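Local coordinates for aldehyde dehydrogenase family protein (Pseudomonas syringae pv. tomato, PDB 5IUV) that probably oxidises indole-3-acetaldehyde to the auxin indole-3-acetic acid, using NAD+ as the electron acceptor, at residues G370-L375 and Y382-I387. Numbering follows the deposited sequence.
Sequences GGKQIL and YVEPTI
Glu384 OE1 takes two bonds from Lys372, one from the backbone N and one from NZ, each 3.0 Å long, across an irregular antiparallel beta hairpin in the aldehyde dehydrogenase fold. The ammonium comes in on the syn lone pair as a salt bridge; the amide N-H arrives from the anti side, 34° out of the carboxylate plane. The two side chains run side by side; the lysine chain bends at chi3, and the further bend at chi4 (-59°) sets NZ beside the carboxylate. Glu384 N returns a nearly straight bond to Lys372 O (3.0 Å), so backbone and side chain of the glutamate both hold Lys372. At the Gly370 end, Gly371 N makes a weak bond to Thr386 OG1, a hydroxyl that itself donates to Glu384 O. Gly370 CA makes a C-H...O contact with Pro385 O at 3.5 Å. Toward the turn, Ile374 N bonds to Tyr382 O (2.8 Å), and one water joins Gln373 NE2, Ile374 O and Tyr382 N. The side chains of Gln373 and Val383, a non-hydrogen-bonded pair, lie on the same face of the hairpin and both touch Met350 of helix 347-362. Beyond them Leu375 CD1 sits over one face of the Tyr382 ring, 3.9 Å from its centroid, while Leu375 CB touches CD1 of that ring at 3.7 Å.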
loop_
_atom_site.group_PDB
_atom_site.type_symbol
_atom_site.label_atom_id
_atom_site.label_comp_id
_atom_site.label_asym_id
_atom_site.label_seq_id
_atom_site.Cartn_x
_atom_site.Cartn_y
_atom_site.Cartn_z
ATOM N N GLY A 370 -38.952 -0.414 -31.140
ATOM C CA GLY A 370 -39.720 0.127 -30.032
ATOM C C GLY A 370 -40.316 1.488 -30.334
ATOM O O GLY A 370 -40.782 1.732 -31.447
ATOM N N GLY A 371 -40.313 2.370 -29.338
ATOM C CA GLY A 371 -40.699 3.753 -29.550
ATOM C C GLY A 371 -41.992 4.211 -28.896
ATOM O O GLY A 371 -42.352 5.384 -29.000
ATOM N N LYS A 372 -42.688 3.306 -28.215
ATOM C CA LYS A 372 -44.003 3.637 -27.671
ATOM C C LYS A 372 -44.184 3.265 -26.200
ATOM O O LYS A 372 -43.557 2.334 -25.693
ATOM C CB LYS A 372 -45.099 2.946 -28.494
ATOM C CG LYS A 372 -45.102 3.304 -29.973
ATOM C CD LYS A 372 -46.078 2.431 -30.760
ATOM C CE LYS A 372 -45.710 0.952 -30.675
ATOM N NZ LYS A 372 -44.336 0.667 -31.193
ATOM N N GLN A 373 -45.054 4.010 -25.526
ATOM C CA GLN A 373 -45.581 3.607 -24.231
ATOM C C GLN A 373 -46.445 2.358 -24.426
ATOM O O GLN A 373 -47.085 2.212 -25.466
ATOM C CB GLN A 373 -46.400 4.744 -23.609
ATOM C CG GLN A 373 -46.980 4.435 -22.240
ATOM C CD GLN A 373 -47.889 5.532 -21.725
ATOM O OE1 GLN A 373 -48.078 6.557 -22.379
ATOM N NE2 GLN A 373 -48.457 5.322 -20.542
ATOM N N ILE A 374 -46.459 1.452 -23.450
ATOM C CA ILE A 374 -47.345 0.287 -23.524
ATOM C C ILE A 374 -48.000 -0.070 -22.192
ATOM O O ILE A 374 -47.709 0.533 -21.154
ATOM C CB ILE A 374 -46.609 -0.971 -24.034
ATOM C CG1 ILE A 374 -45.325 -1.205 -23.242
ATOM C CG2 ILE A 374 -46.327 -0.873 -25.529
ATOM C CD1 ILE A 374 -44.614 -2.480 -23.625
ATOM N N LEU A 375 -48.897 -1.055 -22.251
ATOM C CA LEU A 375 -49.573 -1.600 -21.075
ATOM C C LEU A 375 -50.305 -0.529 -20.269
ATOM O O LEU A 375 -50.339 -0.591 -19.040
ATOM C CB LEU A 375 -48.568 -2.332 -20.174
ATOM C CG LEU A 375 -47.703 -3.426 -20.809
ATOM C CD1 LEU A 375 -46.659 -3.923 -19.816
ATOM C CD2 LEU A 375 -48.553 -4.583 -21.317
ATOM N N TYR A 382 -45.261 2.006 -18.444
ATOM C CA TYR A 382 -44.345 1.120 -19.158
ATOM C C TYR A 382 -43.975 1.673 -20.536
ATOM O O TYR A 382 -44.830 2.201 -21.250
ATOM C CB TYR A 382 -44.962 -0.272 -19.327
ATOM C CG TYR A 382 -45.396 -0.935 -18.039
ATOM C CD1 TYR A 382 -46.658 -0.703 -17.507
ATOM C CD2 TYR A 382 -44.549 -1.802 -17.361
ATOM C CE1 TYR A 382 -47.062 -1.311 -16.333
ATOM C CE2 TYR A 382 -44.944 -2.415 -16.186
ATOM C CZ TYR A 382 -46.201 -2.167 -15.678
ATOM O OH TYR A 382 -46.598 -2.772 -14.509
ATOM N N VAL A 383 -42.705 1.529 -20.913
ATOM C CA VAL A 383 -42.228 1.963 -22.227
ATOM C C VAL A 383 -41.394 0.862 -22.889
ATOM O O VAL A 383 -40.590 0.202 -22.231
ATOM C CB VAL A 383 -41.385 3.261 -22.127
ATOM C CG1 VAL A 383 -40.764 3.622 -23.473
ATOM C CG2 VAL A 383 -42.234 4.414 -21.620
ATOM N N GLU A 384 -41.599 0.659 -24.188
ATOM C CA GLU A 384 -40.797 -0.289 -24.956
ATOM C C GLU A 384 -39.334 0.114 -24.990
ATOM O O GLU A 384 -39.026 1.293 -25.163
ATOM C CB GLU A 384 -41.301 -0.389 -26.394
ATOM C CG GLU A 384 -42.725 -0.857 -26.549
ATOM C CD GLU A 384 -43.220 -0.676 -27.971
ATOM O OE1 GLU A 384 -42.795 0.303 -28.626
ATOM O OE2 GLU A 384 -44.024 -1.509 -28.435
ATOM N N PRO A 385 -38.426 -0.862 -24.824
ATOM C CA PRO A 385 -37.019 -0.606 -25.146
ATOM C C PRO A 385 -36.909 -0.098 -26.580
ATOM O O PRO A 385 -37.516 -0.683 -27.479
ATOM C CB PRO A 385 -36.364 -1.976 -24.973
ATOM C CG PRO A 385 -37.211 -2.645 -23.924
ATOM C CD PRO A 385 -38.619 -2.192 -24.223
ATOM N N THR A 386 -36.159 0.981 -26.779
ATOM C CA THR A 386 -36.210 1.750 -28.022
ATOM C C THR A 386 -34.816 1.987 -28.596
ATOM O O THR A 386 -33.863 2.205 -27.850
ATOM C CB THR A 386 -36.919 3.104 -27.774
ATOM O OG1 THR A 386 -38.261 2.859 -27.330
ATOM C CG2 THR A 386 -36.952 3.968 -29.030
ATOM N N ILE A 387 -34.694 1.914 -29.919
ATOM C CA ILE A 387 -33.420 2.169 -30.583
ATOM C C ILE A 387 -33.560 3.203 -31.688
ATOM O O ILE A 387 -34.475 3.128 -32.511
ATOM C CB ILE A 387 -32.811 0.885 -31.208
ATOM C CG1 ILE A 387 -32.655 -0.221 -30.162
ATOM C CG2 ILE A 387 -31.456 1.190 -31.838
ATOM C CD1 ILE A 387 -32.126 -1.531 -30.734
HETATM O O HOH W 1 -48.151 2.399 -19.206
#